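Local structure of protein (glyceraldehyde 3-phosphate dehydrogenase) (Sulfolobus solfataricus, 1B7G) at residues A[78-83]-A[310-315]; A[95-100]-A[104-109]; A[119-124]-A[323-328]; A[144-149]-A[301-306]. The protein oxidises D-glyceraldehyde 3-phosphate with phosphate to 3-phosphoglyceroyl phosphate in glycolysis, reducing NADP or NAD with a marked preference for NADP. The protein carries 1 engineered substitution. One frame throughout, in Å; residues are numbered along the deposited sequence.

Contact 1: residues A[78-83]-A[310-315]; sequences SDIVVD and DAIRAS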
loop_
_atom_site.group_PDB
_atom_site.type_symbol
_atom_site.label_atom_id
_atom_site.label_comp_id
_atom_site.label_asym_id
_atom_site.label_seq_id
_atom_site.Cartn_x
_atom_site.Cartn_y
_atom_site.Cartn_z
ATOM N N SER A 78 -2.865 7.495 31.632
ATOM C CA SER A 78 -4.095 7.400 30.834
ATOM C C SER A 78 -5.291 7.206 31.734
ATOM O O SER A 78 -5.161 6.939 32.943
ATOM C CB SER A 78 -3.923 6.188 29.878
ATOM O OG SER A 78 -3.806 5.011 30.675
ATOM N N ASP A 79 -6.468 7.432 31.210
ATOM C CA ASP A 79 -7.745 7.061 31.743
ATOM C C ASP A 79 -8.093 5.614 31.290
ATOM O O ASP A 79 -8.999 5.013 31.876
ATOM C CB ASP A 79 -8.823 7.977 31.159
ATOM C CG ASP A 79 -8.620 9.428 31.611
ATOM O OD1 ASP A 79 -8.220 9.631 32.778
ATOM O OD2 ASP A 79 -8.858 10.341 30.806
ATOM N N ILE A 80 -7.482 5.116 30.215
ATOM C CA ILE A 80 -7.784 3.760 29.691
ATOM C C ILE A 80 -6.692 3.312 28.726
ATOM O O ILE A 80 -6.113 4.111 27.975
ATOM C CB ILE A 80 -9.127 3.712 28.954
ATOM C CG1 ILE A 80 -9.489 2.306 28.414
ATOM C CG2 ILE A 80 -9.090 4.678 27.758
ATOM C CD1 ILE A 80 -10.998 2.190 28.083
ATOM N N VAL A 81 -6.352 2.011 28.753
ATOM C CA VAL A 81 -5.283 1.532 27.892
ATOM C C VAL A 81 -5.832 0.609 26.777
ATOM O O VAL A 81 -6.688 -0.223 27.113
ATOM C CB VAL A 81 -4.267 0.702 28.691
ATOM C CG1 VAL A 81 -3.096 0.282 27.798
ATOM C CG2 VAL A 81 -3.748 1.457 29.917
ATOM N N VAL A 82 -5.417 0.820 25.549
ATOM C CA VAL A 82 -5.678 -0.080 24.432
ATOM C C VAL A 82 -4.443 -1.012 24.304
ATOM O O VAL A 82 -3.349 -0.601 23.917
ATOM C CB VAL A 82 -5.933 0.529 23.063
ATOM C CG1 VAL A 82 -6.257 -0.578 22.034
ATOM C CG2 VAL A 82 -7.122 1.492 23.079
ATOM N N ASP A 83 -4.619 -2.249 24.749
ATOM C CA ASP A 83 -3.511 -3.208 24.724
ATOM C C ASP A 83 -3.505 -3.919 23.373
ATOM O O ASP A 83 -4.481 -4.597 23.045
ATOM C CB ASP A 83 -3.627 -4.198 25.879
ATOM C CG ASP A 83 -2.479 -5.185 25.959
ATOM O OD1 ASP A 83 -2.106 -5.817 24.946
ATOM O OD2 ASP A 83 -1.951 -5.372 27.075
ATOM N N ASP A 310 -14.815 1.985 19.540
ATOM C CA ASP A 310 -16.103 1.816 20.226
ATOM C C ASP A 310 -15.968 1.182 21.581
ATOM O O ASP A 310 -16.712 1.528 22.534
ATOM C CB ASP A 310 -17.064 1.022 19.339
ATOM C CG ASP A 310 -17.424 1.762 18.078
ATOM O OD1 ASP A 310 -17.578 3.009 18.168
ATOM O OD2 ASP A 310 -17.568 1.138 17.002
ATOM N N ALA A 311 -15.041 0.224 21.724
ATOM C CA ALA A 311 -14.819 -0.459 22.962
ATOM C C ALA A 311 -14.414 0.573 24.042
ATOM O O ALA A 311 -14.792 0.396 25.203
ATOM C CB ALA A 311 -13.799 -1.582 22.895
ATOM N N ILE A 312 -13.579 1.534 23.668
ATOM C CA ILE A 312 -13.202 2.584 24.626
ATOM C C ILE A 312 -14.477 3.272 25.111
ATOM O O ILE A 312 -14.717 3.402 26.296
ATOM C CB ILE A 312 -12.264 3.621 23.990
ATOM C CG1 ILE A 312 -10.861 3.020 23.812
ATOM C CG2 ILE A 312 -12.195 4.880 24.843
ATOM C CD1 ILE A 312 -9.986 3.701 22.773
ATOM N N ARG A 313 -15.349 3.640 24.191
ATOM C CA ARG A 313 -16.583 4.322 24.555
ATOM C C ARG A 313 -17.487 3.471 25.411
ATOM O O ARG A 313 -18.040 4.000 26.395
ATOM C CB ARG A 313 -17.291 4.858 23.303
ATOM C CG ARG A 313 -16.434 5.869 22.575
ATOM C CD ARG A 313 -17.250 7.050 22.045
ATOM N NE ARG A 313 -16.378 7.965 21.295
ATOM C CZ ARG A 313 -16.027 7.805 20.024
ATOM N NH1 ARG A 313 -16.467 6.764 19.289
ATOM N NH2 ARG A 313 -15.217 8.725 19.509
ATOM N N ALA A 314 -17.621 2.154 25.127
ATOM C CA ALA A 314 -18.422 1.289 25.954
ATOM C C ALA A 314 -17.888 1.176 27.384
ATOM O O ALA A 314 -18.579 1.393 28.376
ATOM C CB ALA A 314 -18.506 -0.123 25.372
ATOM N N SER A 315 -16.626 0.800 27.508
ATOM C CA SER A 315 -15.971 0.644 28.781
ATOM C C SER A 315 -16.136 1.903 29.662
ATOM O O SER A 315 -16.412 1.778 30.849
ATOM C CB SER A 315 -14.478 0.443 28.557
ATOM O OG SER A 315 -13.748 0.110 29.694
#
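No flat group takes part where Ile80 and Val82 meet Ile312 and Ser315: there is neither ring face nor amide edge here, and the fit is made by branched aliphatic chains and one serine. The setting is the Rossmann-type nucleotide-binding domain. Strand 80-83 lies inside its parallel sheet, and helix 304-315, coming from far along the chain, covers it. The axes of the strand and of helix segment 310-315 approach to 10.0 Å at 145°, so the two run roughly antiparallel, and that spacing is bridged mainly by side chains.

Ile80 points toward the helix. With CG1 anti to the backbone N (chi1 -179°) and the chain extended beyond it, its CD1 is carried into the last turn of the helix, 3.8 Å from OG of Ser315 and 4.1 Å from CA of Ile312. The other branch is more distant, CG2 of Ile80 standing 4.3 Å from CG2 of Ile312. The Ser315 hydroxyl takes no polar partner from the strand; it is hydrogen-bonded to the backbone O of Lys131, so the methyl of Ile80 merely flanks a group already engaged. All four touching residues are buried.

Val82 meets Ile312, one helical turn before Ser315. Its side chain is about 6 Å from that of Ile12, a residue probably involved in NAD binding, which places this end of the contact near the cofactor region. Here the Val82 and Ile312 side chains cross at about a right angle, with CG2 of Val82 packed 3.6 Å from CD1 of Ile312.

Contact 2: residues A[95-100]-A[104-109]; sequences PIYLQL and AIFQGG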
loop_
_atom_site.group_PDB
_atom_site.type_symbol
_atom_site.label_atom_id
_atom_site.label_comp_id
_atom_site.label_asym_id
_atom_site.label_seq_id
_atom_site.Cartn_x
_atom_site.Cartn_y
_atom_site.Cartn_z
ATOM N N PRO A 95 -2.583 -7.900 35.269
ATOM C CA PRO A 95 -2.367 -7.577 36.674
ATOM C C PRO A 95 -1.828 -6.168 36.886
ATOM O O PRO A 95 -2.210 -5.498 37.861
ATOM C CB PRO A 95 -1.392 -8.631 37.163
ATOM C CG PRO A 95 -0.775 -9.228 35.948
ATOM C CD PRO A 95 -1.795 -9.096 34.848
ATOM N N ILE A 96 -0.973 -5.657 36.012
ATOM C CA ILE A 96 -0.473 -4.279 36.125
ATOM C C ILE A 96 -1.568 -3.251 35.952
ATOM O O ILE A 96 -1.763 -2.348 36.788
ATOM C CB ILE A 96 0.693 -4.079 35.144
ATOM C CG1 ILE A 96 1.832 -5.026 35.545
ATOM C CG2 ILE A 96 1.184 -2.645 35.133
ATOM C CD1 ILE A 96 2.839 -5.336 34.483
ATOM N N TYR A 97 -2.438 -3.395 34.942
ATOM C CA TYR A 97 -3.569 -2.474 34.809
ATOM C C TYR A 97 -4.486 -2.534 36.037
ATOM O O TYR A 97 -5.098 -1.542 36.441
ATOM C CB TYR A 97 -4.380 -2.735 33.554
ATOM C CG TYR A 97 -3.631 -2.851 32.250
ATOM C CD1 TYR A 97 -2.553 -2.043 31.934
ATOM C CD2 TYR A 97 -4.049 -3.788 31.303
ATOM C CE1 TYR A 97 -1.891 -2.149 30.724
ATOM C CE2 TYR A 97 -3.403 -3.893 30.078
ATOM C CZ TYR A 97 -2.325 -3.087 29.791
ATOM O OH TYR A 97 -1.653 -3.216 28.603
ATOM N N LEU A 98 -4.658 -3.718 36.630
ATOM C CA LEU A 98 -5.526 -3.833 37.795
ATOM C C LEU A 98 -4.952 -3.103 39.016
ATOM O O LEU A 98 -5.695 -2.463 39.780
ATOM C CB LEU A 98 -5.720 -5.299 38.196
ATOM C CG LEU A 98 -6.822 -6.046 37.449
ATOM C CD1 LEU A 98 -6.630 -7.548 37.624
ATOM C CD2 LEU A 98 -8.182 -5.570 37.910
ATOM N N GLN A 99 -3.659 -3.293 39.223
ATOM C CA GLN A 99 -2.987 -2.697 40.387
ATOM C C GLN A 99 -2.862 -1.187 40.221
ATOM O O GLN A 99 -2.958 -0.422 41.181
ATOM C CB GLN A 99 -1.615 -3.330 40.621
ATOM C CG GLN A 99 -0.553 -2.871 39.642
ATOM C CD GLN A 99 0.858 -3.050 40.163
ATOM O OE1 GLN A 99 1.463 -4.115 39.994
ATOM N NE2 GLN A 99 1.391 -2.002 40.791
ATOM N N LEU A 100 -2.746 -0.749 38.970
ATOM C CA LEU A 100 -2.684 0.667 38.650
ATOM C C LEU A 100 -4.072 1.210 38.358
ATOM O O LEU A 100 -4.237 2.360 37.965
ATOM C CB LEU A 100 -1.701 0.953 37.528
ATOM C CG LEU A 100 -0.247 0.530 37.781
ATOM C CD1 LEU A 100 0.597 0.729 36.539
ATOM C CD2 LEU A 100 0.308 1.344 38.953
ATOM N N ALA A 104 -9.007 -1.389 30.544
ATOM C CA ALA A 104 -8.201 -1.806 29.396
ATOM C C ALA A 104 -8.977 -2.594 28.326
ATOM O O ALA A 104 -9.886 -3.348 28.637
ATOM C CB ALA A 104 -7.004 -2.590 29.828
ATOM N N ILE A 105 -8.563 -2.385 27.078
ATOM C CA ILE A 105 -9.155 -3.069 25.923
ATOM C C ILE A 105 -8.125 -4.079 25.391
ATOM O O ILE A 105 -6.983 -3.645 25.109
ATOM C CB ILE A 105 -9.462 -2.106 24.771
ATOM C CG1 ILE A 105 -10.201 -0.820 25.197
ATOM C CG2 ILE A 105 -10.272 -2.820 23.691
ATOM C CD1 ILE A 105 -11.525 -1.065 25.871
ATOM N N PHE A 106 -8.496 -5.359 25.265
ATOM C CA PHE A 106 -7.472 -6.310 24.768
ATOM C C PHE A 106 -7.815 -6.833 23.382
ATOM O O PHE A 106 -8.937 -6.664 22.909
ATOM C CB PHE A 106 -7.220 -7.451 25.717
ATOM C CG PHE A 106 -6.772 -7.191 27.114
ATOM C CD1 PHE A 106 -7.713 -6.928 28.112
ATOM C CD2 PHE A 106 -5.450 -7.238 27.480
ATOM C CE1 PHE A 106 -7.315 -6.731 29.409
ATOM C CE2 PHE A 106 -5.035 -7.000 28.766
ATOM C CZ PHE A 106 -5.991 -6.771 29.743
ATOM N N GLN A 107 -6.834 -7.436 22.698
ATOM C CA GLN A 107 -7.058 -7.927 21.336
ATOM C C GLN A 107 -7.463 -9.387 21.332
ATOM O O GLN A 107 -7.256 -10.084 22.328
ATOM C CB GLN A 107 -5.864 -7.634 20.428
ATOM C CG GLN A 107 -5.531 -6.113 20.433
ATOM C CD GLN A 107 -6.748 -5.244 20.308
ATOM O OE1 GLN A 107 -7.537 -5.390 19.374
ATOM N NE2 GLN A 107 -6.953 -4.304 21.259
ATOM N N GLY A 108 -8.043 -9.865 20.241
ATOM C CA GLY A 108 -8.569 -11.196 20.127
ATOM C C GLY A 108 -7.716 -12.410 20.339
ATOM O O GLY A 108 -8.217 -13.536 20.486
ATOM N N GLY A 109 -6.404 -12.267 20.358
ATOM C CA GLY A 109 -5.416 -13.300 20.516
ATOM C C GLY A 109 -5.274 -13.719 21.978
ATOM O O GLY A 109 -4.658 -14.732 22.291
#
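Tyr97 lays the side of its ring against Ala104 and Phe106, within the beta-alpha-beta crossover made by strand 80-83, helix 89-99 and strand 103-106. Its CB points toward the strand, and CG is set anti to the carbonyl carbon (chi1 -50°), which brings the CD2-CE2 side of the ring to Ala104 and Phe106. CG itself is 4.2 Å from CB of Ala104. At CD2 the fit tightens: CB of Ala104 is 3.5 Å from that atom, approaching the ring obliquely, while CZ of Phe106 is 3.9 Å from the same CD2. One atom further, CE2 of Tyr97 stands 3.7 Å from CE2 of Phe106, which lies close to the plane of the tyrosine ring, at its edge. The two rings are neither stacked nor T-shaped: their planes are inclined at 46° with centroids 5.9 Å apart, and the side chains slide past each other in opposite directions.

At the tip, OH leaves this apolar patch and hydrogen-bonds OD2 of Asp83 and ND2 of Asn7, on the two strands beyond. Val81, Ile75 and Tyr133 pack on Tyr97 as well, so the ring is enclosed. A leucine here would remove the hydroxyl and would probably leave the Asp83 carboxylate without this partner and Phe106 CE2 and CZ with less to pack on.

Strand 103-106 leads on to Gly109, thought to contact NAD. The chemistry is thus divided along a single residue: carbon-to-carbon packing joins the helix to its following strand and would resist turning of the ring, while the bonds to Asp83 and Asn7 probably hold its far end in position.

Contact 3: residues A[119-124]-A[323-328]; sequences FSALCN and DSMRIT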
loop_
_atom_site.group_PDB
_atom_site.type_symbol
_atom_site.label_atom_id
_atom_site.label_comp_id
_atom_site.label_asym_id
_atom_site.label_seq_id
_atom_site.Cartn_x
_atom_site.Cartn_y
_atom_site.Cartn_z
ATOM N N PHE A 119 -16.107 -8.475 22.761
ATOM C CA PHE A 119 -16.881 -7.431 22.121
ATOM C C PHE A 119 -16.781 -7.381 20.616
ATOM O O PHE A 119 -15.734 -7.552 20.016
ATOM C CB PHE A 119 -16.215 -6.093 22.644
ATOM C CG PHE A 119 -16.682 -4.797 22.068
ATOM C CD1 PHE A 119 -16.193 -4.267 20.902
ATOM C CD2 PHE A 119 -17.579 -4.009 22.796
ATOM C CE1 PHE A 119 -16.599 -3.052 20.406
ATOM C CE2 PHE A 119 -18.030 -2.784 22.304
ATOM C CZ PHE A 119 -17.529 -2.282 21.113
ATOM N N SER A 120 -17.823 -6.923 19.984
ATOM C CA SER A 120 -17.911 -6.499 18.626
ATOM C C SER A 120 -19.024 -5.451 18.576
ATOM O O SER A 120 -20.131 -5.856 18.928
ATOM C CB SER A 120 -18.184 -7.644 17.636
ATOM O OG SER A 120 -17.755 -7.231 16.323
ATOM N N ALA A 121 -18.776 -4.237 18.125
ATOM C CA ALA A 121 -19.722 -3.141 18.220
ATOM C C ALA A 121 -21.052 -3.354 17.553
ATOM O O ALA A 121 -22.078 -2.913 18.065
ATOM C CB ALA A 121 -19.137 -1.798 17.737
ATOM N N LEU A 122 -21.139 -4.027 16.421
ATOM C CA LEU A 122 -22.393 -4.323 15.776
ATOM C C LEU A 122 -23.188 -5.372 16.559
ATOM O O LEU A 122 -24.302 -5.652 16.105
ATOM C CB LEU A 122 -22.191 -4.795 14.337
ATOM C CG LEU A 122 -22.144 -3.720 13.255
ATOM C CD1 LEU A 122 -20.960 -2.789 13.471
ATOM C CD2 LEU A 122 -22.080 -4.321 11.858
ATOM N N CYS A 123 -22.670 -5.997 17.609
ATOM C CA CYS A 123 -23.441 -7.003 18.288
ATOM C C CYS A 123 -23.743 -6.749 19.771
ATOM O O CYS A 123 -24.873 -7.054 20.134
ATOM C CB CYS A 123 -22.799 -8.425 18.259
ATOM S SG CYS A 123 -22.418 -8.991 16.581
ATOM N N ASN A 124 -22.793 -6.358 20.605
ATOM C CA ASN A 124 -23.072 -6.304 22.035
ATOM C C ASN A 124 -22.426 -5.142 22.760
ATOM O O ASN A 124 -21.960 -5.269 23.906
ATOM C CB ASN A 124 -22.634 -7.657 22.665
ATOM C CG ASN A 124 -21.126 -7.789 22.673
ATOM O OD1 ASN A 124 -20.459 -7.144 21.847
ATOM N ND2 ASN A 124 -20.583 -8.534 23.627
ATOM N N ASP A 323 -24.476 6.433 18.933
ATOM C CA ASP A 323 -23.653 7.648 18.912
ATOM C C ASP A 323 -22.174 7.326 18.675
ATOM O O ASP A 323 -21.493 8.038 17.921
ATOM C CB ASP A 323 -23.778 8.403 20.247
ATOM C CG ASP A 323 -25.102 9.158 20.321
ATOM O OD1 ASP A 323 -25.755 9.376 19.282
ATOM O OD2 ASP A 323 -25.514 9.521 21.427
ATOM N N SER A 324 -21.624 6.378 19.415
ATOM C CA SER A 324 -20.218 5.992 19.293
ATOM C C SER A 324 -19.909 5.498 17.870
ATOM O O SER A 324 -19.090 6.062 17.142
ATOM C CB SER A 324 -19.829 4.877 20.255
ATOM O OG SER A 324 -18.443 4.592 20.218
ATOM N N MET A 325 -20.736 4.578 17.387
ATOM C CA MET A 325 -20.451 4.050 16.030
ATOM C C MET A 325 -20.545 5.148 14.997
ATOM O O MET A 325 -19.762 5.171 14.035
ATOM C CB MET A 325 -21.299 2.845 15.748
ATOM C CG MET A 325 -20.848 1.565 16.503
ATOM S SD MET A 325 -21.792 0.166 15.830
ATOM C CE MET A 325 -23.458 0.621 16.258
ATOM N N ARG A 326 -21.444 6.135 15.178
ATOM C CA ARG A 326 -21.512 7.204 14.182
ATOM C C ARG A 326 -20.235 8.029 14.172
ATOM O O ARG A 326 -19.715 8.323 13.087
ATOM C CB ARG A 326 -22.786 8.041 14.317
ATOM C CG ARG A 326 -22.698 9.401 13.651
ATOM C CD ARG A 326 -23.829 10.345 14.053
ATOM N NE ARG A 326 -25.080 9.608 14.157
ATOM C CZ ARG A 326 -25.736 9.313 15.275
ATOM N NH1 ARG A 326 -25.316 9.729 16.464
ATOM N NH2 ARG A 326 -26.850 8.577 15.180
ATOM N N ILE A 327 -19.654 8.352 15.318
ATOM C CA ILE A 327 -18.434 9.165 15.359
ATOM C C ILE A 327 -17.236 8.358 14.855
ATOM O O ILE A 327 -16.418 8.840 14.085
ATOM C CB ILE A 327 -18.183 9.728 16.758
ATOM C CG1 ILE A 327 -19.295 10.800 17.031
ATOM C CG2 ILE A 327 -16.830 10.344 16.914
ATOM C CD1 ILE A 327 -19.521 11.050 18.503
ATOM N N THR A 328 -17.148 7.121 15.330
ATOM C CA THR A 328 -16.080 6.221 14.868
ATOM C C THR A 328 -16.161 6.116 13.353
ATOM O O THR A 328 -15.177 6.427 12.699
ATOM C CB THR A 328 -16.229 4.861 15.506
ATOM O OG1 THR A 328 -16.114 5.035 16.931
ATOM C CG2 THR A 328 -15.127 3.888 15.026
#
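Two torsions carry the sulfur of Met325 to Ala121 and Leu122. CG lies anti to the carbonyl carbon (chi1 -74°) and the next bond is nearly straight (chi2 -170°), which places SD against both residues; the bend at chi3 only settles where CE points. SD is 3.8 Å from CB of Ala121, and CG of Met325 comes to 4.0 Å from that same CB, so the methionine lies alongside the alanine methyl. From the neighbouring residue, CD1 of Leu122 reaches to within 3.9 Å of SD, the two side chains crossing obliquely. The contact is largely apolar, though the backbone O of Ala121 also lies beside SD, and it is only partly buried; Met325 and Leu122 each keep some exposure.

Both backbones have their own local fixings. On the first segment, the side chain of Asn124 folds back and its OD1 accepts from Ser120 N at 3.2 Å, nearly straight at 168°, with the donor tilted slightly from the carbonyl plane. Ser120 O in turn takes the amides of both Cys123 and Asn124. Together these bonds tie down the start of a weakly bonded helix, whose Ala121 N is also bonded to Glu307. On the second, Arg326 NH1 and Asp323 OD1 form a salt bridge of 2.9 Å one turn apart, the carboxylate oxygen being in the guanidinium plane.

Away from the active and cofactor sites, this is helix-to-helix packing. Cys123 is disulfide-bonded to Cys149 of helix 139-152. Helices 121-128 and 321-331 both pack beside helix 304-315, touching its Asp310, and that helix covers the parallel sheet of the Rossmann-type domain.

Contact 4: residues A[144-149]-A[301-306]; sequences LLRTIC and ESIVVP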
loop_
_atom_site.group_PDB
_atom_site.type_symbol
_atom_site.label_atom_id
_atom_site.label_comp_id
_atom_site.label_asym_id
_atom_site.label_seq_id
_atom_site.Cartn_x
_atom_site.Cartn_y
_atom_site.Cartn_z
ATOM N N LEU A 144 -16.865 -12.414 11.136
ATOM C CA LEU A 144 -18.004 -13.362 11.255
ATOM C C LEU A 144 -19.156 -12.728 12.072
ATOM O O LEU A 144 -20.311 -12.832 11.700
ATOM C CB LEU A 144 -17.501 -14.621 11.929
ATOM C CG LEU A 144 -16.754 -15.704 11.119
ATOM C CD1 LEU A 144 -15.950 -16.554 12.083
ATOM C CD2 LEU A 144 -17.744 -16.572 10.344
ATOM N N LEU A 145 -18.849 -12.053 13.185
ATOM C CA LEU A 145 -19.860 -11.393 13.997
ATOM C C LEU A 145 -20.586 -10.270 13.285
ATOM O O LEU A 145 -21.825 -10.232 13.354
ATOM C CB LEU A 145 -19.260 -10.864 15.316
ATOM C CG LEU A 145 -18.891 -12.023 16.265
ATOM C CD1 LEU A 145 -18.016 -11.526 17.401
ATOM C CD2 LEU A 145 -20.187 -12.694 16.721
ATOM N N ARG A 146 -19.891 -9.419 12.533
ATOM C CA ARG A 146 -20.571 -8.360 11.812
ATOM C C ARG A 146 -21.558 -8.975 10.804
ATOM O O ARG A 146 -22.608 -8.410 10.589
ATOM C CB ARG A 146 -19.661 -7.413 11.049
ATOM C CG ARG A 146 -18.643 -6.687 11.976
ATOM C CD ARG A 146 -17.999 -5.616 11.046
ATOM N NE ARG A 146 -16.992 -4.867 11.810
ATOM C CZ ARG A 146 -15.913 -4.321 11.237
ATOM N NH1 ARG A 146 -15.751 -4.375 9.913
ATOM N NH2 ARG A 146 -15.056 -3.691 12.022
ATOM N N THR A 147 -21.097 -10.026 10.107
ATOM C CA THR A 147 -21.973 -10.647 9.105
ATOM C C THR A 147 -23.160 -11.331 9.790
ATOM O O THR A 147 -24.272 -11.067 9.358
ATOM C CB THR A 147 -21.160 -11.677 8.270
ATOM O OG1 THR A 147 -20.001 -10.997 7.749
ATOM C CG2 THR A 147 -22.005 -12.283 7.189
ATOM N N ILE A 148 -22.958 -12.083 10.839
ATOM C CA ILE A 148 -24.033 -12.787 11.553
ATOM C C ILE A 148 -25.009 -11.829 12.249
ATOM O O ILE A 148 -26.237 -11.947 12.091
ATOM C CB ILE A 148 -23.464 -13.752 12.605
ATOM C CG1 ILE A 148 -22.576 -14.871 12.060
ATOM C CG2 ILE A 148 -24.634 -14.367 13.392
ATOM C CD1 ILE A 148 -21.768 -15.570 13.148
ATOM N N CYS A 149 -24.525 -10.829 12.981
ATOM C CA CYS A 149 -25.476 -9.875 13.629
ATOM C C CYS A 149 -26.226 -9.037 12.632
ATOM O O CYS A 149 -27.469 -8.907 12.740
ATOM C CB CYS A 149 -24.790 -9.065 14.708
ATOM S SG CYS A 149 -24.086 -10.022 16.029
ATOM N N GLU A 301 -5.176 -6.187 8.748
ATOM C CA GLU A 301 -4.428 -5.114 9.434
ATOM C C GLU A 301 -5.343 -4.051 10.054
ATOM O O GLU A 301 -4.891 -3.350 10.967
ATOM C CB GLU A 301 -3.486 -4.456 8.425
ATOM C CG GLU A 301 -2.390 -5.448 7.933
ATOM C CD GLU A 301 -1.575 -4.711 6.838
ATOM O OE1 GLU A 301 -2.147 -4.421 5.771
ATOM O OE2 GLU A 301 -0.415 -4.399 7.097
ATOM N N SER A 302 -6.543 -3.908 9.550
ATOM C CA SER A 302 -7.411 -2.820 9.994
ATOM C C SER A 302 -8.801 -3.135 10.485
ATOM O O SER A 302 -9.424 -2.191 11.029
ATOM C CB SER A 302 -7.539 -1.856 8.804
ATOM O OG SER A 302 -8.269 -2.366 7.732
ATOM N N ILE A 303 -9.390 -4.287 10.237
ATOM C CA ILE A 303 -10.766 -4.530 10.630
ATOM C C ILE A 303 -11.082 -4.235 12.085
ATOM O O ILE A 303 -12.139 -3.622 12.331
ATOM C CB ILE A 303 -11.248 -5.956 10.254
ATOM C CG1 ILE A 303 -12.714 -6.102 10.703
ATOM C CG2 ILE A 303 -10.306 -7.002 10.878
ATOM C CD1 ILE A 303 -13.433 -7.300 10.040
ATOM N N VAL A 304 -10.173 -4.470 13.025
ATOM C CA VAL A 304 -10.495 -4.234 14.425
ATOM C C VAL A 304 -10.258 -2.798 14.889
ATOM O O VAL A 304 -10.587 -2.496 16.053
ATOM C CB VAL A 304 -9.863 -5.206 15.417
ATOM C CG1 VAL A 304 -10.319 -6.641 15.145
ATOM C CG2 VAL A 304 -8.348 -5.146 15.496
ATOM N N VAL A 305 -9.685 -1.946 14.082
ATOM C CA VAL A 305 -9.446 -0.552 14.492
ATOM C C VAL A 305 -10.683 0.173 14.951
ATOM O O VAL A 305 -10.697 0.575 16.133
ATOM C CB VAL A 305 -8.661 0.173 13.378
ATOM C CG1 VAL A 305 -8.450 1.657 13.662
ATOM C CG2 VAL A 305 -7.294 -0.538 13.295
ATOM N N PRO A 306 -11.761 0.306 14.190
ATOM C CA PRO A 306 -12.979 0.941 14.624
ATOM C C PRO A 306 -13.594 0.255 15.829
ATOM O O PRO A 306 -14.082 0.945 16.760
ATOM C CB PRO A 306 -13.882 1.008 13.413
ATOM C CG PRO A 306 -13.370 -0.098 12.528
ATOM C CD PRO A 306 -11.897 -0.233 12.807
#
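Arg146 spreads its guanidinium over Ile303, so that one flat face of the cation rests on an aliphatic branch. CG1 of Ile303 is 3.6 Å from NH1 of Arg146, and CD1 of Ile303 lies over the same group, offset toward its rim. NH2 of Arg146 also reaches the backbone O of Ile303 at 2.9 Å, but the N-H...O angle of 125° makes this a weak hydrogen bond. Pro306 adds its CG, 4.0 Å from that NH2.

The arginine chain is extended from CG to NE, which lets it span the 10.6 Å between the CA atoms of Arg146 and Ile303. Further out, the group is fixed by a salt bridge from NH2 to Glu307 and by NH1 bonds to the backbone O atoms of Pro276 and Arg245. A methionine here would probably leave Glu307 without its charged mate and these carbonyls without their donor.

Ile303 also packs on Cys139, the probable nucleophile, at the start of helix 139-152. That helix, flanked by helix 193-198 at Leu144, is thereby joined to the start of helix 304-315, which touches helix 11-21 through Val304 and Val305.

Contacts 1, 2 and 4 are buried, whereas contact 3 is only partly so. Contacts 1 and 2 work on neighbouring strands of one parallel sheet, tied by the backbone bond from Asp83 N to Ile105 O. Contacts 1 and 4 take opposite ends of helix 304-315, aliphatic at one and cationic at the other. Contact 3 leans on the same helix, since OD1 of Asp310 holds Ser324 and Thr328. A disulfide between Cys123 and Cys149 joins contacts 3 and 4. Side-chain carbon packing dominates contacts 1 to 3, with sulfur added in contact 3; contact 4, nearest the chain's centre, depends on a buried charge.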